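Local coordinates for protein Sqt1 (Chaetomium thermophilum, PDB 4ZOY) that probably acts as a WD40-repeat chaperone that captures a nascent ribosomal protein during translation and so serves ribosome biogenesis, at residues A[140-152]-A[193-207]. Sequence-based numbering, arbitrary orientation.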
loop_
_atom_site.group_PDB
_atom_site.type_symbol
_atom_site.label_atom_id
_atom_site.label_comp_id
_atom_site.label_asym_id
_atom_site.label_seq_id
_atom_site.Cartn_x
_atom_site.Cartn_y
_atom_site.Cartn_z
ATOM N N GLU A 140 -16.479 8.176 -9.041
ATOM C CA GLU A 140 -16.647 9.373 -8.217
ATOM C C GLU A 140 -15.567 9.523 -7.144
ATOM O O GLU A 140 -15.270 10.639 -6.715
ATOM C CB GLU A 140 -18.030 9.377 -7.556
ATOM C CG GLU A 140 -19.180 9.429 -8.553
ATOM C CD GLU A 140 -20.549 9.516 -7.896
ATOM O OE1 GLU A 140 -20.678 9.151 -6.707
ATOM O OE2 GLU A 140 -21.499 9.956 -8.575
ATOM N N GLU A 141 -14.984 8.408 -6.706
ATOM C CA GLU A 141 -13.976 8.442 -5.635
ATOM C C GLU A 141 -12.978 7.299 -5.783
ATOM O O GLU A 141 -13.368 6.138 -5.743
ATOM C CB GLU A 141 -14.640 8.354 -4.254
ATOM C CG GLU A 141 -15.323 9.634 -3.783
ATOM C CD GLU A 141 -16.052 9.465 -2.459
ATOM O OE1 GLU A 141 -15.783 8.481 -1.734
ATOM O OE2 GLU A 141 -16.892 10.334 -2.137
ATOM N N ILE A 142 -11.697 7.630 -5.928
ATOM C CA ILE A 142 -10.622 6.637 -5.974
ATOM C C ILE A 142 -10.085 6.309 -4.582
ATOM O O ILE A 142 -9.641 7.200 -3.862
ATOM C CB ILE A 142 -9.474 7.128 -6.848
ATOM C CG1 ILE A 142 -9.940 7.222 -8.309
ATOM C CG2 ILE A 142 -8.280 6.182 -6.738
ATOM C CD1 ILE A 142 -9.015 8.011 -9.208
ATOM N N ASN A 143 -10.093 5.026 -4.225
ATOM C CA ASN A 143 -9.665 4.591 -2.896
ATOM C C ASN A 143 -8.207 4.150 -2.815
ATOM O O ASN A 143 -7.574 4.288 -1.764
ATOM C CB ASN A 143 -10.564 3.457 -2.401
ATOM C CG ASN A 143 -11.941 3.944 -2.046
ATOM O OD1 ASN A 143 -12.128 5.132 -1.787
ATOM N ND2 ASN A 143 -12.914 3.039 -2.024
ATOM N N TRP A 144 -7.673 3.621 -3.916
ATOM C CA TRP A 144 -6.311 3.105 -3.927
ATOM C C TRP A 144 -5.817 2.915 -5.354
ATOM O O TRP A 144 -6.619 2.774 -6.277
ATOM C CB TRP A 144 -6.210 1.766 -3.153
ATOM C CG TRP A 144 -7.144 0.689 -3.646
ATOM C CD1 TRP A 144 -8.380 0.387 -3.142
ATOM C CD2 TRP A 144 -6.937 -0.199 -4.759
ATOM N NE1 TRP A 144 -8.943 -0.652 -3.852
ATOM C CE2 TRP A 144 -8.083 -1.018 -4.855
ATOM C CE3 TRP A 144 -5.888 -0.397 -5.666
ATOM C CZ2 TRP A 144 -8.216 -1.999 -5.837
ATOM C CZ3 TRP A 144 -6.022 -1.376 -6.639
ATOM C CH2 TRP A 144 -7.177 -2.161 -6.714
ATOM N N PHE A 145 -4.494 2.924 -5.498
ATOM C CA PHE A 145 -3.781 2.561 -6.726
ATOM C C PHE A 145 -2.884 1.371 -6.453
ATOM O O PHE A 145 -2.335 1.254 -5.360
ATOM C CB PHE A 145 -2.861 3.676 -7.220
ATOM C CG PHE A 145 -3.545 4.830 -7.884
ATOM C CD1 PHE A 145 -4.790 4.708 -8.465
ATOM C CD2 PHE A 145 -2.889 6.048 -7.957
ATOM C CE1 PHE A 145 -5.388 5.809 -9.092
ATOM C CE2 PHE A 145 -3.477 7.129 -8.579
ATOM C CZ PHE A 145 -4.715 7.007 -9.154
ATOM N N ALA A 146 -2.647 0.545 -7.467
ATOM C CA ALA A 146 -1.596 -0.467 -7.378
ATOM C C ALA A 146 -0.992 -0.683 -8.753
ATOM O O ALA A 146 -1.711 -1.071 -9.680
ATOM C CB ALA A 146 -2.150 -1.783 -6.822
ATOM N N PRO A 147 0.307 -0.411 -8.907
ATOM C CA PRO A 147 0.929 -0.647 -10.212
ATOM C C PRO A 147 1.133 -2.139 -10.449
ATOM O O PRO A 147 1.437 -2.893 -9.527
ATOM C CB PRO A 147 2.268 0.094 -10.108
ATOM C CG PRO A 147 2.598 0.042 -8.629
ATOM C CD PRO A 147 1.255 0.169 -7.933
ATOM N N CYS A 148 0.962 -2.555 -11.696
ATOM C CA CYS A 148 1.148 -3.933 -12.088
ATOM C C CYS A 148 2.626 -4.313 -12.100
ATOM O O CYS A 148 3.409 -3.667 -12.776
ATOM C CB CYS A 148 0.545 -4.097 -13.454
ATOM S SG CYS A 148 0.670 -5.809 -14.072
ATOM N N PRO A 149 3.013 -5.371 -11.367
ATOM C CA PRO A 149 4.422 -5.782 -11.370
ATOM C C PRO A 149 4.832 -6.705 -12.533
ATOM O O PRO A 149 5.995 -7.121 -12.564
ATOM C CB PRO A 149 4.560 -6.542 -10.046
ATOM C CG PRO A 149 3.206 -7.174 -9.865
ATOM C CD PRO A 149 2.209 -6.145 -10.406
ATOM N N SER A 150 3.920 -7.045 -13.440
ATOM C CA SER A 150 4.289 -7.905 -14.586
ATOM C C SER A 150 5.289 -7.205 -15.491
ATOM O O SER A 150 5.011 -6.117 -15.990
ATOM C CB SER A 150 3.074 -8.293 -15.415
ATOM O OG SER A 150 3.502 -9.005 -16.588
ATOM N N PRO A 151 6.438 -7.843 -15.742
ATOM C CA PRO A 151 7.375 -7.216 -16.680
ATOM C C PRO A 151 6.800 -7.196 -18.097
ATOM O O PRO A 151 7.228 -6.396 -18.926
ATOM C CB PRO A 151 8.613 -8.110 -16.589
ATOM C CG PRO A 151 8.078 -9.441 -16.173
ATOM C CD PRO A 151 6.930 -9.140 -15.240
ATOM N N ASP A 152 5.804 -8.034 -18.340
ATOM C CA ASP A 152 5.182 -8.148 -19.652
ATOM C C ASP A 152 4.246 -6.980 -19.973
ATOM O O ASP A 152 3.913 -6.744 -21.144
ATOM C CB ASP A 152 4.427 -9.468 -19.742
ATOM C CG ASP A 152 5.361 -10.663 -19.750
ATOM O OD1 ASP A 152 6.590 -10.462 -19.874
ATOM O OD2 ASP A 152 4.869 -11.798 -19.624
ATOM N N CYS A 193 -14.724 -0.521 -2.718
ATOM C CA CYS A 193 -13.557 -1.377 -2.856
ATOM C C CYS A 193 -12.414 -0.768 -2.053
ATOM O O CYS A 193 -11.912 0.312 -2.381
ATOM C CB CYS A 193 -13.175 -1.535 -4.324
ATOM S SG CYS A 193 -11.704 -2.562 -4.556
ATOM N N THR A 194 -12.024 -1.454 -0.987
ATOM C CA THR A 194 -11.172 -0.859 0.038
ATOM C C THR A 194 -9.681 -1.072 -0.184
ATOM O O THR A 194 -8.864 -0.291 0.308
ATOM C CB THR A 194 -11.525 -1.421 1.420
ATOM O OG1 THR A 194 -11.572 -2.848 1.335
ATOM C CG2 THR A 194 -12.876 -0.905 1.868
ATOM N N ALA A 195 -9.322 -2.130 -0.911
ATOM C CA ALA A 195 -7.915 -2.462 -1.117
ATOM C C ALA A 195 -7.730 -3.395 -2.296
ATOM O O ALA A 195 -8.646 -4.142 -2.664
ATOM C CB ALA A 195 -7.300 -3.102 0.148
ATOM N N GLY A 196 -6.521 -3.373 -2.849
ATOM C CA GLY A 196 -6.140 -4.242 -3.951
ATOM C C GLY A 196 -4.681 -4.624 -3.893
ATOM O O GLY A 196 -3.849 -3.871 -3.389
ATOM N N ALA A 197 -4.366 -5.803 -4.419
ATOM C CA ALA A 197 -2.997 -6.281 -4.487
ATOM C C ALA A 197 -2.828 -7.195 -5.677
ATOM O O ALA A 197 -3.646 -8.078 -5.921
ATOM C CB ALA A 197 -2.606 -7.000 -3.201
ATOM N N TRP A 198 -1.744 -6.992 -6.403
ATOM C CA TRP A 198 -1.423 -7.890 -7.504
ATOM C C TRP A 198 -0.696 -9.119 -7.009
ATOM O O TRP A 198 0.036 -9.060 -6.022
ATOM C CB TRP A 198 -0.535 -7.192 -8.525
ATOM C CG TRP A 198 -1.160 -6.040 -9.276
ATOM C CD1 TRP A 198 -1.195 -4.726 -8.892
ATOM C CD2 TRP A 198 -1.763 -6.092 -10.575
ATOM N NE1 TRP A 198 -1.824 -3.965 -9.852
ATOM C CE2 TRP A 198 -2.180 -4.783 -10.896
ATOM C CE3 TRP A 198 -2.022 -7.128 -11.482
ATOM C CZ2 TRP A 198 -2.820 -4.482 -12.102
ATOM C CZ3 TRP A 198 -2.657 -6.826 -12.671
ATOM C CH2 TRP A 198 -3.049 -5.514 -12.971
ATOM N N SER A 199 -0.852 -10.227 -7.725
ATOM C CA SER A 199 0.084 -11.328 -7.551
ATOM C C SER A 199 1.473 -10.899 -8.047
ATOM O O SER A 199 1.580 -10.016 -8.896
ATOM C CB SER A 199 -0.404 -12.578 -8.297
ATOM O OG SER A 199 -0.531 -12.338 -9.703
ATOM N N PRO A 200 2.541 -11.518 -7.532
ATOM C CA PRO A 200 3.895 -11.119 -7.938
ATOM C C PRO A 200 4.156 -11.224 -9.442
ATOM O O PRO A 200 4.947 -10.419 -9.950
ATOM C CB PRO A 200 4.791 -12.090 -7.156
ATOM C CG PRO A 200 3.983 -12.386 -5.914
ATOM C CD PRO A 200 2.559 -12.464 -6.399
ATOM N N ASP A 201 3.507 -12.149 -10.144
ATOM C CA ASP A 201 3.697 -12.213 -11.594
ATOM C C ASP A 201 2.834 -11.196 -12.346
ATOM O O ASP A 201 2.899 -11.099 -13.570
ATOM C CB ASP A 201 3.444 -13.636 -12.132
ATOM C CG ASP A 201 2.013 -14.119 -11.955
ATOM O OD1 ASP A 201 1.111 -13.343 -11.578
ATOM O OD2 ASP A 201 1.777 -15.329 -12.210
ATOM N N GLY A 202 2.041 -10.421 -11.612
ATOM C CA GLY A 202 1.222 -9.385 -12.217
ATOM C C GLY A 202 0.054 -9.878 -13.052
ATOM O O GLY A 202 -0.572 -9.088 -13.755
ATOM N N LEU A 203 -0.260 -11.170 -12.997
ATOM C CA LEU A 203 -1.348 -11.702 -13.816
ATOM C C LEU A 203 -2.704 -11.689 -13.121
ATOM O O LEU A 203 -3.748 -11.706 -13.770
ATOM C CB LEU A 203 -1.033 -13.128 -14.270
ATOM C CG LEU A 203 0.154 -13.254 -15.208
ATOM C CD1 LEU A 203 0.388 -14.711 -15.570
ATOM C CD2 LEU A 203 -0.087 -12.413 -16.463
ATOM N N LEU A 204 -2.686 -11.673 -11.791
ATOM C CA LEU A 204 -3.902 -11.672 -10.996
ATOM C C LEU A 204 -3.979 -10.405 -10.158
ATOM O O LEU A 204 -2.955 -9.906 -9.680
ATOM C CB LEU A 204 -3.947 -12.903 -10.074
ATOM C CG LEU A 204 -3.975 -14.238 -10.811
ATOM C CD1 LEU A 204 -3.941 -15.381 -9.795
ATOM C CD2 LEU A 204 -5.215 -14.306 -11.685
ATOM N N LEU A 205 -5.190 -9.908 -9.969
ATOM C CA LEU A 205 -5.427 -8.731 -9.143
ATOM C C LEU A 205 -6.496 -9.074 -8.119
ATOM O O LEU A 205 -7.638 -9.350 -8.478
ATOM C CB LEU A 205 -5.861 -7.541 -10.009
ATOM C CG LEU A 205 -6.282 -6.273 -9.280
ATOM C CD1 LEU A 205 -5.117 -5.675 -8.485
ATOM C CD2 LEU A 205 -6.829 -5.275 -10.283
ATOM N N ALA A 206 -6.115 -9.072 -6.841
ATOM C CA ALA A 206 -7.042 -9.384 -5.761
ATOM C C ALA A 206 -7.555 -8.117 -5.113
ATOM O O ALA A 206 -6.763 -7.282 -4.687
ATOM C CB ALA A 206 -6.363 -10.265 -4.727
ATOM N N THR A 207 -8.871 -7.969 -5.054
ATOM C CA THR A 207 -9.467 -6.796 -4.416
ATOM C C THR A 207 -10.548 -7.196 -3.428
ATOM O O THR A 207 -11.184 -8.255 -3.546
ATOM C CB THR A 207 -10.042 -5.804 -5.446
ATOM O OG1 THR A 207 -11.179 -6.379 -6.107
ATOM C CG2 THR A 207 -8.978 -5.432 -6.481
HETATM O O HOH W 1 6.430 -9.970 -12.034
HETATM O O HOH W 2 3.812 -11.598 -15.927
#
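W198 and W144 each reach across the gap between two parallel strands, 142-147 and 193-198, whose axes lie 6.4 Å apart, and each ring meets the opposing backbone. The indole of W198 is clasped on both faces: L205 CD1, from its own sheet, lies on one, and C148 covers the other, its CA 3.7 Å from the centroid of the five-membered ring and its SG 3.8 Å from that of the six-membered ring. In the ring plane, NE1 of W198 donates to A146 O (2.9 Å, 162°), approaching from above the carbonyl plane, a bond that helps fix the ring's rotation between C148 and L205. The small A146 CB fits against CD1, while P149 CD closes on W198 CB. A leucine in place of W198 would probably leave A146 O without this N-H donor and open a gap between C148 and L205.

W144 lies flat on the chain at A195 and G196, with G196 CA 3.7 Å from its six-membered ring centroid; any side chain at G196 would collide with the indole, which explains the glycine. At the ring edge, NE1 makes a weak bond to C193 SG, whose placement anti to its own backbone N (chi1 179°) brings the sulfur there. Beside it, N143 ND2 donates to C193 O (2.9 Å). At the other end, G202 has positive phi closing the S199-G202 type I turn and packs against S150, where a CB would hit S150 N; one water donates to P149 O and P200 O, another joins S150 OG and D201 O. Such side-chain packing between the innermost strands of successive four-stranded blades is characteristic of a WD40 beta-propeller.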